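Local coordinates for DUF1893 domain-containing protein (Thermotoga maritima, PDB 1VK9), which is of unknown function but has a cytidine deaminase-like fold, binds zinc ions and has been found ADP-ribosylated, at residues L30-Y35 and S39-K44; E53-F58 and A76-K81; V91-A96 and P126-V131. One frame throughout, in Å; residues are numbered along the deposited sequence.

Interaction 1. Residues L30-Y35 and S39-K44; sequences LSLLAY and SIFESK
Ser43 O receives two backbone bonds from the facing chain, one from Ser31 N at 2.8 Å and one from Leu32 N at 3.2 Å. Two residues face one, a classic beta bulge. Ser43 N returns a bond to Leu32 O, and Ala34 N to Phe41 O follows at 3.0 Å. Ala34 O accepts from Ile40 N at 2.8 Å and only weakly from Phe41 N, a second classic bulge. The two antiparallel strands form the beta hairpin near the start of the cytidine deaminase-like fold, with strand 32-35 continuing the sheet through strand 65-68. Apolar contacts divide between the faces. Leu32 CD2 lies 3.9 Å from Phe41 CE1, and both side chains reach Leu54 of helix 49-57; small Ala34 fits against Ile40 CG1. On the face that carries Leu33 and Glu42, Leu33 packs on Phe25 of helix 15-27, as does Leu30 from the preceding loop. Glu42 CG, anti to the carbonyl carbon (chi1 -77°), meets both Leu30 CD1 and Leu33 CD1 at 3.8 Å, and the extended chain beyond it (chi2 -178°) carries the carboxylate onward. Both carboxylate oxygens have partners: Ser39 OG donates to Glu42 OE2 at 2.7 Å, on its anti side and 24° out of the carboxylate plane, while OE1 forms a salt bridge with Lys28. A leucine here would probably leave the Ser39 hydroxyl without its acceptor and Lys28 without this counter-charge.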
loop_
_atom_site.group_PDB
_atom_site.type_symbol
_atom_site.label_atom_id
_atom_site.label_comp_id
_atom_site.label_asym_id
_atom_site.label_seq_id
_atom_site.Cartn_x
_atom_site.Cartn_y
_atom_site.Cartn_z
ATOM N N LEU A 30 5.835 6.018 -12.202
ATOM C CA LEU A 30 5.507 4.712 -11.604
ATOM C C LEU A 30 4.140 4.731 -10.951
ATOM O O LEU A 30 3.621 5.795 -10.623
ATOM C CB LEU A 30 6.547 4.319 -10.558
ATOM C CG LEU A 30 7.925 3.878 -11.056
ATOM C CD1 LEU A 30 8.769 3.394 -9.889
ATOM C CD2 LEU A 30 7.858 2.808 -12.150
ATOM N N SER A 31 3.542 3.565 -10.759
ATOM C CA SER A 31 2.291 3.520 -10.006
ATOM C C SER A 31 2.439 2.840 -8.630
ATOM O O SER A 31 1.562 2.981 -7.757
ATOM C CB SER A 31 1.154 2.921 -10.845
ATOM O OG SER A 31 1.347 1.550 -11.120
ATOM N N LEU A 32 3.553 2.110 -8.471
ATOM C CA LEU A 32 3.952 1.422 -7.243
ATOM C C LEU A 32 5.473 1.264 -7.195
ATOM O O LEU A 32 6.114 0.985 -8.203
ATOM C CB LEU A 32 3.287 0.051 -7.157
ATOM C CG LEU A 32 3.474 -0.852 -5.931
ATOM C CD1 LEU A 32 3.118 -0.145 -4.633
ATOM C CD2 LEU A 32 2.634 -2.115 -6.075
ATOM N N LEU A 33 6.049 1.450 -6.020
ATOM C CA LEU A 33 7.482 1.284 -5.834
ATOM C C LEU A 33 7.748 0.762 -4.426
ATOM O O LEU A 33 7.131 1.253 -3.458
ATOM C CB LEU A 33 8.195 2.618 -6.044
ATOM C CG LEU A 33 9.657 2.728 -5.619
ATOM C CD1 LEU A 33 10.544 1.950 -6.542
ATOM C CD2 LEU A 33 10.066 4.168 -5.627
ATOM N N ALA A 34 8.627 -0.240 -4.305
ATOM C CA ALA A 34 9.189 -0.581 -2.996
ATOM C C ALA A 34 10.684 -0.270 -3.006
ATOM O O ALA A 34 11.395 -0.617 -3.959
ATOM C CB ALA A 34 8.919 -2.002 -2.638
ATOM N N TYR A 35 11.143 0.414 -1.957
ATOM C CA TYR A 35 12.492 0.985 -1.916
ATOM C C TYR A 35 13.230 0.727 -0.585
ATOM O O TYR A 35 12.665 0.909 0.504
ATOM C CB TYR A 35 12.411 2.476 -2.210
ATOM C CG TYR A 35 13.738 3.192 -2.359
ATOM C CD1 TYR A 35 14.419 3.214 -3.585
ATOM C CD2 TYR A 35 14.305 3.879 -1.285
ATOM C CE1 TYR A 35 15.632 3.894 -3.730
ATOM C CE2 TYR A 35 15.516 4.557 -1.420
ATOM C CZ TYR A 35 16.174 4.559 -2.646
ATOM O OH TYR A 35 17.369 5.239 -2.768
ATOM N N SER A 39 15.979 0.450 -5.424
ATOM C CA SER A 39 14.630 0.087 -5.858
ATOM C C SER A 39 14.466 -1.447 -5.927
ATOM O O SER A 39 15.242 -2.112 -6.606
ATOM C CB SER A 39 14.351 0.749 -7.214
ATOM O OG SER A 39 13.452 -0.002 -7.995
ATOM N N ILE A 40 13.479 -2.016 -5.229
ATOM C CA ILE A 40 13.334 -3.486 -5.245
ATOM C C ILE A 40 12.122 -4.055 -5.994
ATOM O O ILE A 40 12.102 -5.250 -6.343
ATOM C CB ILE A 40 13.452 -4.098 -3.835
ATOM C CG1 ILE A 40 12.359 -3.600 -2.901
ATOM C CG2 ILE A 40 14.846 -3.842 -3.265
ATOM C CD1 ILE A 40 12.475 -4.193 -1.497
ATOM N N PHE A 41 11.135 -3.192 -6.233
ATOM C CA PHE A 41 9.962 -3.498 -7.047
ATOM C C PHE A 41 9.474 -2.201 -7.692
ATOM O O PHE A 41 9.316 -1.183 -7.022
ATOM C CB PHE A 41 8.832 -4.127 -6.205
ATOM C CG PHE A 41 7.621 -4.514 -7.018
ATOM C CD1 PHE A 41 6.595 -3.597 -7.253
ATOM C CD2 PHE A 41 7.522 -5.776 -7.587
ATOM C CE1 PHE A 41 5.487 -3.932 -8.040
ATOM C CE2 PHE A 41 6.409 -6.126 -8.365
ATOM C CZ PHE A 41 5.395 -5.196 -8.596
ATOM N N GLU A 42 9.223 -2.253 -8.992
ATOM C CA GLU A 42 8.746 -1.110 -9.766
ATOM C C GLU A 42 7.596 -1.604 -10.638
ATOM O O GLU A 42 7.728 -2.652 -11.301
ATOM C CB GLU A 42 9.873 -0.549 -10.662
ATOM C CG GLU A 42 10.907 0.298 -9.932
ATOM C CD GLU A 42 11.985 0.877 -10.837
ATOM O OE1 GLU A 42 11.787 0.927 -12.073
ATOM O OE2 GLU A 42 13.040 1.303 -10.313
ATOM N N SER A 43 6.475 -0.877 -10.640
ATOM C CA SER A 43 5.411 -1.150 -11.617
ATOM C C SER A 43 4.732 0.106 -12.057
ATOM O O SER A 43 4.723 1.093 -11.318
ATOM C CB SER A 43 4.351 -2.107 -11.077
ATOM O OG SER A 43 3.614 -2.702 -12.138
ATOM N N LYS A 44 4.166 0.061 -13.267
ATOM C CA LYS A 44 3.313 1.147 -13.750
ATOM C C LYS A 44 1.914 0.738 -14.251
ATOM O O LYS A 44 1.221 1.570 -14.797
ATOM C CB LYS A 44 4.059 2.036 -14.755
ATOM C CG LYS A 44 4.317 1.415 -16.119
ATOM C CD LYS A 44 5.757 1.634 -16.586
ATOM C CE LYS A 44 5.974 3.053 -17.079
ATOM N NZ LYS A 44 6.849 3.062 -18.277
#

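Interaction 2. Residues E53-F58 and A76-K81; sequences ELFKRF and ASFLLK
Phe55 and Phe78 meet in a T-shaped stack, the edge of Phe78 directed at a face of Phe55 with centroids 5.0 Å apart and planes at 82°. Phe78 CD1 does the touching, displaced from the ring centre toward the rim, and Phe55 CD1 in turn lies near the plane of the Phe78 ring. The two rings reach this position differently. In Phe55 the CB already points at the other helix and CG is anti to the backbone N (chi1 -166°), which sends the ring straight across; in Phe78 CG stands beside its N, anti to the carbonyl carbon (chi1 -80°), and this swings the ring round from a CB that starts off to the side. Two flat, apolar rings suit a gap this wide, since the axes of the short helical segments come no nearer than 10.3 Å. Both helices run almost the same way and belong to the alpha/beta layering of the deaminase-like fold. Helix 73-82 is the connection between parallel strands 65-68 and 86-93, a beta-alpha-beta crossover, and helix 49-57 follows the hairpin and packs on it. Leu54 and Leu79 join methyl to methyl, CD2 to CD2 at 4.2 Å. At the edge of the Phe55 ring, near its plane, Lys81 CG lies 3.9 Å from Phe55 CE1; here the lysine contributes its aliphatic stem, its chain bending beyond CG at chi2, chi3 and chi4. Ile141 and Val144 of helix 137-145 also pack on Phe78.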
loop_
_atom_site.group_PDB
_atom_site.type_symbol
_atom_site.label_atom_id
_atom_site.label_comp_id
_atom_site.label_asym_id
_atom_site.label_seq_id
_atom_site.Cartn_x
_atom_site.Cartn_y
_atom_site.Cartn_z
ATOM N N GLU A 53 1.071 -8.424 -7.521
ATOM C CA GLU A 53 2.380 -8.854 -8.015
ATOM C C GLU A 53 3.362 -8.671 -6.841
ATOM O O GLU A 53 4.021 -9.631 -6.429
ATOM C CB GLU A 53 2.826 -8.090 -9.301
ATOM C CG GLU A 53 2.192 -8.528 -10.644
ATOM C CD GLU A 53 2.723 -7.790 -11.909
ATOM O OE1 GLU A 53 3.846 -8.138 -12.373
ATOM O OE2 GLU A 53 2.022 -6.894 -12.487
ATOM N N LEU A 54 3.412 -7.474 -6.258
ATOM C CA LEU A 54 4.298 -7.200 -5.128
ATOM C C LEU A 54 4.107 -8.187 -3.956
ATOM O O LEU A 54 5.073 -8.726 -3.420
ATOM C CB LEU A 54 4.115 -5.763 -4.642
ATOM C CG LEU A 54 4.871 -5.285 -3.390
ATOM C CD1 LEU A 54 6.377 -5.473 -3.532
ATOM C CD2 LEU A 54 4.536 -3.822 -3.091
ATOM N N PHE A 55 2.858 -8.421 -3.567
ATOM C CA PHE A 55 2.526 -9.391 -2.532
ATOM C C PHE A 55 3.045 -10.796 -2.838
ATOM O O PHE A 55 3.523 -11.496 -1.960
ATOM C CB PHE A 55 1.015 -9.441 -2.370
ATOM C CG PHE A 55 0.553 -10.136 -1.119
ATOM C CD1 PHE A 55 0.505 -9.459 0.089
ATOM C CD2 PHE A 55 0.124 -11.461 -1.163
ATOM C CE1 PHE A 55 0.067 -10.097 1.248
ATOM C CE2 PHE A 55 -0.309 -12.108 -0.021
ATOM C CZ PHE A 55 -0.339 -11.433 1.194
ATOM N N LYS A 56 2.934 -11.212 -4.092
ATOM C CA LYS A 56 3.331 -12.545 -4.500
ATOM C C LYS A 56 4.851 -12.667 -4.471
ATOM O O LYS A 56 5.367 -13.776 -4.411
ATOM C CB LYS A 56 2.792 -12.845 -5.908
ATOM C CG LYS A 56 1.277 -13.103 -6.003
ATOM C CD LYS A 56 0.903 -14.539 -5.541
ATOM C CE LYS A 56 -0.586 -14.897 -5.773
ATOM N NZ LYS A 56 -0.964 -15.003 -7.222
ATOM N N ARG A 57 5.561 -11.534 -4.512
ATOM C CA ARG A 57 7.022 -11.527 -4.669
ATOM C C ARG A 57 7.839 -11.553 -3.378
ATOM O O ARG A 57 8.927 -12.113 -3.401
ATOM C CB ARG A 57 7.476 -10.337 -5.511
ATOM C CG ARG A 57 8.529 -10.648 -6.571
ATOM C CD ARG A 57 8.948 -9.394 -7.383
ATOM N NE ARG A 57 9.542 -9.701 -8.682
ATOM C CZ ARG A 57 10.671 -10.397 -8.839
ATOM N NH1 ARG A 57 11.324 -10.848 -7.772
ATOM N NH2 ARG A 57 11.154 -10.649 -10.058
ATOM N N PHE A 58 7.353 -10.934 -2.286
ATOM C CA PHE A 58 8.107 -10.818 -1.027
ATOM C C PHE A 58 7.248 -11.169 0.167
ATOM O O PHE A 58 6.097 -10.710 0.280
ATOM C CB PHE A 58 8.627 -9.394 -0.746
ATOM C CG PHE A 58 9.490 -8.832 -1.802
ATOM C CD1 PHE A 58 10.829 -9.207 -1.901
ATOM C CD2 PHE A 58 8.970 -7.889 -2.706
ATOM C CE1 PHE A 58 11.643 -8.674 -2.923
ATOM C CE2 PHE A 58 9.769 -7.353 -3.723
ATOM C CZ PHE A 58 11.111 -7.745 -3.833
ATOM N N ALA A 76 -4.330 -1.170 1.082
ATOM C CA ALA A 76 -3.911 -1.017 2.476
ATOM C C ALA A 76 -3.755 -2.394 3.146
ATOM O O ALA A 76 -2.766 -2.638 3.830
ATOM C CB ALA A 76 -4.884 -0.155 3.238
ATOM N N SER A 77 -4.706 -3.295 2.906
ATOM C CA SER A 77 -4.668 -4.627 3.487
ATOM C C SER A 77 -3.427 -5.392 3.050
ATOM O O SER A 77 -2.711 -5.971 3.880
ATOM C CB SER A 77 -5.928 -5.412 3.132
ATOM O OG SER A 77 -7.068 -4.828 3.733
ATOM N N PHE A 78 -3.166 -5.403 1.747
ATOM C CA PHE A 78 -1.977 -6.080 1.243
ATOM C C PHE A 78 -0.717 -5.469 1.866
ATOM O O PHE A 78 0.121 -6.182 2.441
ATOM C CB PHE A 78 -1.925 -6.005 -0.273
ATOM C CG PHE A 78 -2.805 -7.004 -0.954
ATOM C CD1 PHE A 78 -2.389 -8.315 -1.124
ATOM C CD2 PHE A 78 -4.042 -6.640 -1.430
ATOM C CE1 PHE A 78 -3.201 -9.236 -1.743
ATOM C CE2 PHE A 78 -4.852 -7.560 -2.060
ATOM C CZ PHE A 78 -4.435 -8.857 -2.208
ATOM N N LEU A 79 -0.616 -4.146 1.787
ATOM C CA LEU A 79 0.543 -3.456 2.295
ATOM C C LEU A 79 0.700 -3.681 3.825
ATOM O O LEU A 79 1.819 -3.913 4.295
ATOM C CB LEU A 79 0.493 -1.979 1.886
ATOM C CG LEU A 79 0.596 -1.683 0.373
ATOM C CD1 LEU A 79 0.380 -0.194 0.056
ATOM C CD2 LEU A 79 1.915 -2.167 -0.240
ATOM N N LEU A 80 -0.404 -3.662 4.581
ATOM C CA LEU A 80 -0.345 -3.869 6.033
ATOM C C LEU A 80 0.258 -5.226 6.360
ATOM O O LEU A 80 1.112 -5.347 7.258
ATOM C CB LEU A 80 -1.722 -3.781 6.683
ATOM C CG LEU A 80 -2.255 -2.388 7.038
ATOM C CD1 LEU A 80 -3.539 -2.522 7.827
ATOM C CD2 LEU A 80 -1.265 -1.571 7.818
ATOM N N LYS A 81 -0.167 -6.246 5.620
ATOM C CA LYS A 81 0.339 -7.584 5.862
ATOM C C LYS A 81 1.846 -7.665 5.596
ATOM O O LYS A 81 2.563 -8.423 6.267
ATOM C CB LYS A 81 -0.435 -8.630 5.054
ATOM C CG LYS A 81 0.086 -10.051 5.177
ATOM C CD LYS A 81 -0.051 -10.587 6.613
ATOM C CE LYS A 81 -0.895 -11.854 6.711
ATOM N NZ LYS A 81 -0.028 -12.942 6.297
#

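Interaction 3. Residues V91-A96 and P126-V131; sequences VISKPA and PFEKLV
Glu128 OE2 is gripped by two donors, the hydroxyl Ser93 OG at 2.8 Å and the backbone N of Val116. Ser93 comes to the syn side of the oxygen, the side that faces OE1. The partner oxygen, Glu128 OE1, accepts from the backbone N of Lys73 at the start of helix 73-82, so both ends of the carboxylate are engaged and its rotation is restrained. OE1 also hydrogen-bonds an unidentified ligand, probably from the crystallisation liquor, and the carboxylate therefore lines a ligand-occupied site. To reach across, Glu128 extends first, with CG anti to its backbone N (chi1 -179°), and then bends at chi2 (95°) to bring the carboxylate to the serine. Such length is needed, for the nearest CA atoms of the two segments, those of Pro95 and Glu128, are 9.0 Å apart. Ser93 is the N-cap of helix 94-102: while donating to Glu128, its OG also accepts from Ala96 N, weakly, at 3.5 Å. The hydroxyl suits this place because it can give one bond and take another. In zinc-dependent cytidine deaminases the starts of the helices that probably match 49-57 and 73-82 carry the zinc ligands, so the glutamate, bonded to Lys73 N, probably lies near the equivalent pocket. Pro95 fits the first helical turn, where a backbone N-H has no helical acceptor to find, and its ring crosses the glutamate chain at about a right angle, with Pro95 CG 4.2 Å from Glu128 OE2. Next along the helix, small Ala96 packs on Ala76 of helix 73-82.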
loop_
_atom_site.group_PDB
_atom_site.type_symbol
_atom_site.label_atom_id
_atom_site.label_comp_id
_atom_site.label_asym_id
_atom_site.label_seq_id
_atom_site.Cartn_x
_atom_site.Cartn_y
_atom_site.Cartn_z
ATOM N N VAL A 91 -2.470 9.571 -3.228
ATOM C CA VAL A 91 -3.852 9.733 -2.802
ATOM C C VAL A 91 -4.221 8.522 -1.949
ATOM O O VAL A 91 -3.950 7.384 -2.348
ATOM C CB VAL A 91 -4.849 9.748 -3.997
ATOM C CG1 VAL A 91 -6.260 9.991 -3.503
ATOM C CG2 VAL A 91 -4.500 10.772 -4.984
ATOM N N ILE A 92 -4.851 8.770 -0.801
ATOM C CA ILE A 92 -5.373 7.718 0.066
ATOM C C ILE A 92 -6.869 7.901 0.301
ATOM O O ILE A 92 -7.348 9.027 0.450
ATOM C CB ILE A 92 -4.618 7.734 1.406
ATOM C CG1 ILE A 92 -4.903 6.482 2.215
ATOM C CG2 ILE A 92 -4.964 8.975 2.240
ATOM C CD1 ILE A 92 -3.856 6.224 3.295
ATOM N N SER A 93 -7.620 6.807 0.342
ATOM C CA SER A 93 -9.041 6.908 0.647
ATOM C C SER A 93 -9.233 6.839 2.146
ATOM O O SER A 93 -8.401 6.278 2.858
ATOM C CB SER A 93 -9.829 5.803 -0.036
ATOM O OG SER A 93 -9.716 4.596 0.685
ATOM N N LYS A 94 -10.336 7.412 2.619
ATOM C CA LYS A 94 -10.669 7.445 4.034
ATOM C C LYS A 94 -10.696 6.056 4.693
ATOM O O LYS A 94 -10.192 5.928 5.795
ATOM C CB LYS A 94 -11.995 8.180 4.251
ATOM C CG LYS A 94 -12.228 8.677 5.664
ATOM C CD LYS A 94 -13.448 9.584 5.701
ATOM C CE LYS A 94 -14.576 8.983 6.534
ATOM N NZ LYS A 94 -15.884 9.502 6.074
ATOM N N PRO A 95 -11.298 5.037 4.066
ATOM C CA PRO A 95 -11.251 3.687 4.615
ATOM C C PRO A 95 -9.827 3.219 4.835
ATOM O O PRO A 95 -9.544 2.680 5.903
ATOM C CB PRO A 95 -11.941 2.856 3.539
ATOM C CG PRO A 95 -12.922 3.796 2.912
ATOM C CD PRO A 95 -12.137 5.075 2.848
ATOM N N ALA A 96 -8.944 3.452 3.868
ATOM C CA ALA A 96 -7.555 3.039 3.997
ATOM C C ALA A 96 -6.889 3.765 5.160
ATOM O O ALA A 96 -6.287 3.128 6.025
ATOM C CB ALA A 96 -6.786 3.237 2.688
ATOM N N PRO A 126 -15.075 -0.867 -8.082
ATOM C CA PRO A 126 -15.688 -2.162 -7.702
ATOM C C PRO A 126 -14.910 -2.958 -6.620
ATOM O O PRO A 126 -15.569 -3.621 -5.805
ATOM C CB PRO A 126 -15.756 -2.941 -9.030
ATOM C CG PRO A 126 -14.846 -2.213 -9.959
ATOM C CD PRO A 126 -14.920 -0.753 -9.542
ATOM N N PHE A 127 -13.572 -2.883 -6.599
ATOM C CA PHE A 127 -12.786 -3.507 -5.530
ATOM C C PHE A 127 -12.949 -2.802 -4.185
ATOM O O PHE A 127 -13.008 -3.449 -3.147
ATOM C CB PHE A 127 -11.307 -3.601 -5.886
ATOM C CG PHE A 127 -10.984 -4.752 -6.780
ATOM C CD1 PHE A 127 -10.971 -6.051 -6.287
ATOM C CD2 PHE A 127 -10.716 -4.543 -8.138
ATOM C CE1 PHE A 127 -10.677 -7.124 -7.126
ATOM C CE2 PHE A 127 -10.429 -5.609 -8.990
ATOM C CZ PHE A 127 -10.406 -6.900 -8.483
ATOM N N GLU A 128 -13.028 -1.478 -4.194
ATOM C CA GLU A 128 -13.251 -0.738 -2.961
ATOM C C GLU A 128 -14.651 -1.054 -2.385
ATOM O O GLU A 128 -14.784 -1.234 -1.158
ATOM C CB GLU A 128 -12.991 0.767 -3.184
ATOM C CG GLU A 128 -13.151 1.685 -1.963
ATOM C CD GLU A 128 -11.850 1.987 -1.209
ATOM O OE1 GLU A 128 -11.148 1.022 -0.832
ATOM O OE2 GLU A 128 -11.542 3.189 -0.964
ATOM N N LYS A 129 -15.669 -1.132 -3.254
ATOM C CA LYS A 129 -17.028 -1.447 -2.809
ATOM C C LYS A 129 -17.053 -2.849 -2.233
ATOM O O LYS A 129 -17.650 -3.076 -1.169
ATOM C CB LYS A 129 -18.075 -1.325 -3.922
ATOM C CG LYS A 129 -19.541 -1.538 -3.444
ATOM C CD LYS A 129 -20.577 -1.239 -4.550
ATOM C CE LYS A 129 -21.765 -2.221 -4.532
ATOM N NZ LYS A 129 -22.308 -2.444 -5.901
ATOM N N LEU A 130 -16.401 -3.786 -2.922
ATOM C CA LEU A 130 -16.300 -5.157 -2.446
ATOM C C LEU A 130 -15.819 -5.233 -0.983
ATOM O O LEU A 130 -16.455 -5.878 -0.144
ATOM C CB LEU A 130 -15.377 -5.955 -3.369
ATOM C CG LEU A 130 -15.144 -7.429 -3.039
ATOM C CD1 LEU A 130 -16.480 -8.218 -2.891
ATOM C CD2 LEU A 130 -14.207 -8.068 -4.073
ATOM N N VAL A 131 -14.719 -4.552 -0.671
ATOM C CA VAL A 131 -14.083 -4.710 0.633
ATOM C C VAL A 131 -14.501 -3.650 1.641
ATOM O O VAL A 131 -14.028 -3.676 2.794
ATOM C CB VAL A 131 -12.537 -4.751 0.516
ATOM C CG1 VAL A 131 -12.107 -5.851 -0.439
ATOM C CG2 VAL A 131 -11.979 -3.394 0.073
#

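Overall arrangement
The three contacts follow one another along the chain, each closing before the next opens. Interactions 1 and 2 have centres 12 Å apart and touch, because helix 49-57 follows the hairpin directly and packs back on it: Ile40 meets Phe58, and Phe41 meets Arg57. Interactions 2 and 3, 16 Å apart, meet where helix 73-82 packs on helix 94-102. Interactions 1 and 3 do not touch; their centres are 21 Å apart on opposite sides of the chain's centre, yet both reach the same mixed sheet. Together they link the hairpin to helices 49-57 and 73-82, with interaction 3 near the start of helix 73-82, probably close to the pocket region of the deaminase fold.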